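Local coordinates for protein N-alpha-acetyltransferase 30 (PDB 6YGA) that catalyses, as the catalytic subunit of the yeast NatC complex, the transfer of an acetyl group from acetyl-CoA to N-terminal methionine followed by leucine, isoleucine or phenylalanine, at residues G63-C67 against L99-A103; T47-V51 against I60-C64. All coordinates share one frame. Residues are numbered along the deposited sequence.

Contact 1 of 2, residues G63-C67 against L99-A103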
loop_
_atom_site.group_PDB
_atom_site.type_symbol
_atom_site.label_atom_id
_atom_site.label_comp_id
_atom_site.label_asym_id
_atom_site.label_seq_id
_atom_site.Cartn_x
_atom_site.Cartn_y
_atom_site.Cartn_z
ATOM N N GLY A 63 -1.542 5.018 32.988
ATOM C CA GLY A 63 -0.932 5.159 31.682
ATOM C C GLY A 63 0.314 4.309 31.621
ATOM O O GLY A 63 0.934 4.012 32.648
ATOM N N CYS A 64 0.678 3.909 30.406
ATOM C CA CYS A 64 1.855 3.068 30.248
ATOM C C CYS A 64 2.394 3.189 28.833
ATOM O O CYS A 64 1.684 3.581 27.902
ATOM C CB CYS A 64 1.543 1.605 30.567
ATOM S SG CYS A 64 0.444 0.823 29.373
ATOM N N ILE A 65 3.663 2.825 28.686
ATOM C CA ILE A 65 4.320 2.756 27.389
ATOM C C ILE A 65 5.155 1.482 27.362
ATOM O O ILE A 65 5.791 1.124 28.359
ATOM C CB ILE A 65 5.167 4.021 27.116
ATOM C CG1 ILE A 65 5.743 4.003 25.701
ATOM C CG2 ILE A 65 6.269 4.193 28.162
ATOM C CD1 ILE A 65 6.419 5.306 25.322
ATOM N N VAL A 66 5.117 0.776 26.236
ATOM C CA VAL A 66 5.784 -0.512 26.083
ATOM C C VAL A 66 6.733 -0.407 24.898
ATOM O O VAL A 66 6.311 -0.048 23.791
ATOM C CB VAL A 66 4.775 -1.652 25.882
ATOM C CG1 VAL A 66 5.491 -2.981 25.843
ATOM C CG2 VAL A 66 3.732 -1.642 26.986
ATOM N N CYS A 67 8.008 -0.720 25.124
ATOM C CA CYS A 67 9.042 -0.518 24.121
ATOM C C CYS A 67 9.941 -1.742 24.020
ATOM O O CYS A 67 10.020 -2.565 24.934
ATOM C CB CYS A 67 9.891 0.720 24.440
ATOM S SG CYS A 67 8.916 2.225 24.639
ATOM N N LEU A 99 5.472 9.995 29.372
ATOM C CA LEU A 99 5.827 8.587 29.228
ATOM C C LEU A 99 6.729 8.366 28.021
ATOM O O LEU A 99 7.671 7.569 28.080
ATOM C CB LEU A 99 4.563 7.735 29.122
ATOM C CG LEU A 99 3.824 7.425 30.426
ATOM C CD1 LEU A 99 2.424 6.908 30.139
ATOM C CD2 LEU A 99 4.604 6.411 31.242
ATOM N N VAL A 100 6.453 9.057 26.912
ATOM C CA VAL A 100 7.321 8.948 25.745
ATOM C C VAL A 100 8.703 9.498 26.064
ATOM O O VAL A 100 9.724 8.903 25.700
ATOM C CB VAL A 100 6.688 9.662 24.535
ATOM C CG1 VAL A 100 7.632 9.634 23.347
ATOM C CG2 VAL A 100 5.366 9.012 24.164
ATOM N N GLU A 101 8.759 10.628 26.774
ATOM C CA GLU A 101 10.044 11.248 27.081
ATOM C C GLU A 101 10.894 10.360 27.981
ATOM O O GLU A 101 12.107 10.244 27.778
ATOM C CB GLU A 101 9.827 12.616 27.732
ATOM C CG GLU A 101 9.370 13.699 26.766
ATOM C CD GLU A 101 9.145 15.039 27.447
ATOM O OE1 GLU A 101 8.919 15.053 28.675
ATOM O OE2 GLU A 101 9.198 16.078 26.756
ATOM N N ILE A 102 10.279 9.726 28.983
ATOM C CA ILE A 102 11.064 8.895 29.889
ATOM C C ILE A 102 11.491 7.602 29.202
ATOM O O ILE A 102 12.559 7.058 29.504
ATOM C CB ILE A 102 10.283 8.631 31.192
ATOM C CG1 ILE A 102 11.177 7.942 32.225
ATOM C CG2 ILE A 102 9.043 7.794 30.930
ATOM C CD1 ILE A 102 10.531 7.794 33.577
ATOM N N ALA A 103 10.691 7.104 28.255
ATOM C CA ALA A 103 11.068 5.895 27.528
ATOM C C ALA A 103 12.193 6.174 26.537
ATOM O O ALA A 103 13.148 5.395 26.438
ATOM C CB ALA A 103 9.852 5.312 26.810
#
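Strand residues 63-67 and helix residues 99-103 run in roughly the same direction, their short axes 36° apart and 8.7 Å at closest approach, a spacing occupied mainly by aliphatic side chains, some of which rest on backbone atoms. Ile65 is the main strand residue. Its CA-to-CB bond points at the helix, and the tt rotamer extends the chain so that CD1 lies 3.7 Å from Ala103 CB. The other branch tip, Ile65 CG2, sits 4.0 Å from Leu99 CB and 3.7 Å from Leu99 O. Val100 CB points away, yet Ile65 CD1 still reaches Val100 CA at 3.8 Å, and the t rotamer of Val100 leaves CG2 4.0 Å from the same Ile65 CD1. Leu99, in the mt rotamer, lays CD1 against the Gly63-Cys64 peptide, 3.5 Å from Cys64 N and 3.7 Å from Gly63 C. An ideal CB on Gly63 would come within 3.3 Å of Leu99 CD1, so the glycine leaves room for that methyl. Farther along, the m rotamer of Cys67 places SG 3.9 Å from Ala103 CB. Such strand-helix packing belongs to the core of the GNAT fold. Helix 95-109 covers the sheet face bearing Ile65 and also packs, through Val100, on Leu84 of strand 76-86; Cys64 and Val66 turn instead to helix 13-26 on the opposite face.

Contact 2 of 2, residues T47-V51 against I60-C64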
loop_
_atom_site.group_PDB
_atom_site.type_symbol
_atom_site.label_atom_id
_atom_site.label_comp_id
_atom_site.label_asym_id
_atom_site.label_seq_id
_atom_site.Cartn_x
_atom_site.Cartn_y
_atom_site.Cartn_z
ATOM N N THR A 47 9.598 -0.685 29.681
ATOM C CA THR A 47 8.174 -0.468 29.901
ATOM C C THR A 47 7.996 0.382 31.150
ATOM O O THR A 47 8.559 0.069 32.204
ATOM C CB THR A 47 7.421 -1.793 30.043
ATOM O OG1 THR A 47 7.481 -2.511 28.806
ATOM C CG2 THR A 47 5.965 -1.545 30.397
ATOM N N TYR A 48 7.221 1.457 31.027
ATOM C CA TYR A 48 6.996 2.391 32.118
ATOM C C TYR A 48 5.503 2.556 32.356
ATOM O O TYR A 48 4.694 2.405 31.438
ATOM C CB TYR A 48 7.627 3.761 31.826
ATOM C CG TYR A 48 9.124 3.778 32.003
ATOM C CD1 TYR A 48 9.966 3.343 30.988
ATOM C CD2 TYR A 48 9.697 4.222 33.187
ATOM C CE1 TYR A 48 11.341 3.350 31.148
ATOM C CE2 TYR A 48 11.068 4.235 33.357
ATOM C CZ TYR A 48 11.887 3.798 32.336
ATOM O OH TYR A 48 13.254 3.811 32.508
ATOM N N ILE A 49 5.150 2.871 33.601
ATOM C CA ILE A 49 3.769 3.122 33.983
ATOM C C ILE A 49 3.678 4.498 34.628
ATOM O O ILE A 49 4.661 5.050 35.129
ATOM C CB ILE A 49 3.215 2.043 34.937
ATOM C CG1 ILE A 49 4.170 1.830 36.116
ATOM C CG2 ILE A 49 2.963 0.746 34.187
ATOM C CD1 ILE A 49 3.661 0.855 37.154
ATOM N N ALA A 50 2.472 5.054 34.603
ATOM C CA ALA A 50 2.146 6.285 35.307
ATOM C C ALA A 50 1.059 5.969 36.321
ATOM O O ALA A 50 0.072 5.307 35.984
ATOM C CB ALA A 50 1.675 7.376 34.340
ATOM N N VAL A 51 1.248 6.420 37.561
ATOM C CA VAL A 51 0.274 6.223 38.627
ATOM C C VAL A 51 -0.036 7.576 39.254
ATOM O O VAL A 51 0.813 8.472 39.291
ATOM C CB VAL A 51 0.768 5.220 39.700
ATOM C CG1 VAL A 51 1.052 3.854 39.077
ATOM C CG2 VAL A 51 2.001 5.750 40.433
ATOM N N ILE A 60 -2.373 1.911 41.030
ATOM C CA ILE A 60 -2.924 1.356 39.789
ATOM C C ILE A 60 -2.362 2.151 38.616
ATOM O O ILE A 60 -2.231 3.389 38.715
ATOM C CB ILE A 60 -4.458 1.386 39.812
ATOM C CG1 ILE A 60 -5.027 0.611 38.617
ATOM C CG2 ILE A 60 -4.959 2.820 39.809
ATOM C CD1 ILE A 60 -6.506 0.775 38.449
ATOM N N PRO A 61 -1.958 1.508 37.524
ATOM C CA PRO A 61 -1.468 2.273 36.370
ATOM C C PRO A 61 -2.611 2.961 35.638
ATOM O O PRO A 61 -3.604 2.328 35.273
ATOM C CB PRO A 61 -0.796 1.207 35.498
ATOM C CG PRO A 61 -0.520 0.062 36.417
ATOM C CD PRO A 61 -1.651 0.075 37.399
ATOM N N ILE A 62 -2.457 4.270 35.422
ATOM C CA ILE A 62 -3.383 5.041 34.594
ATOM C C ILE A 62 -2.805 5.346 33.220
ATOM O O ILE A 62 -3.518 5.893 32.363
ATOM C CB ILE A 62 -3.810 6.351 35.295
ATOM C CG1 ILE A 62 -2.596 7.107 35.848
ATOM C CG2 ILE A 62 -4.785 6.049 36.415
ATOM C CD1 ILE A 62 -1.983 8.115 34.892
ATOM N N GLY A 63 -1.542 5.018 32.988
ATOM C CA GLY A 63 -0.932 5.159 31.682
ATOM C C GLY A 63 0.314 4.309 31.621
ATOM O O GLY A 63 0.934 4.012 32.648
ATOM N N CYS A 64 0.678 3.909 30.406
ATOM C CA CYS A 64 1.855 3.068 30.248
ATOM C C CYS A 64 2.394 3.189 28.833
ATOM O O CYS A 64 1.684 3.581 27.902
ATOM C CB CYS A 64 1.543 1.605 30.567
ATOM S SG CYS A 64 0.444 0.823 29.373
#
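A classic beta bulge marks this part of the antiparallel hairpin formed by strands 47-52 and 61-72 in the GNAT sheet: Ile62 and Gly63 together face the single residue Ala50. The hydrogen bonds define it. Ala50 N donates to Gly63 O at 2.7 Å (157°), while Ala50 O accepts from Ile62 N at 2.8 Å (156°) and, weakly, from Gly63 N at 3.4 Å (143°). The backbone of Ile62, with phi/psi of -104/-7°, departs from extended geometry, and the chain turns a corner there. Beyond the bulge the regular register resumes, with Ile49 and Cys64 as a non-hydrogen-bonded pair, CA to CA 4.2 Å. CA-H...O contacts supplement the pairing, at 3.1 Å from Cys64 CA to Tyr48 O and at 3.3 Å from Ile49 CA to Gly63 O. Ile49 and Cys64 share the face toward helix 13-26, Ala50 the other. Ile49 CG2 lies 4.0 Å from both Cys64 CB and Pro61 CB; Ala50 CB meets Ile62 CD1 at 3.8 Å, and both residues touch Ile95 of helix 95-109. Val51 CG1 rests 3.3 Å from Ile60 O. The chemistry thus divides largely in two: main-chain polar groups fix the register and the bulge, the Ala50 carbonyl taking one good and one weak donor, and the side-chain pairs are apolar, as suits the largely buried setting.

How the contacts relate
From the N terminus, contact 2 closes first: segment 47-51 runs out, eight residues intervene, and the chain returns at 60-64. Contact 1 starts on the same returning strand, sharing Gly63 and Cys64, and closes only after 31 residues that include strand 76-86 and the start of helix 95-109. The two closures therefore follow one another with a short overlap; neither encloses the other. They also touch directly: Ile65 N lies 3.0 Å from Tyr48 O, a probable hydrogen bond continuing the hairpin, and Ile102 CD1 lies 3.6 Å from Tyr48 CE2. Together they tie two neighbouring strands to the helix covering one sheet face.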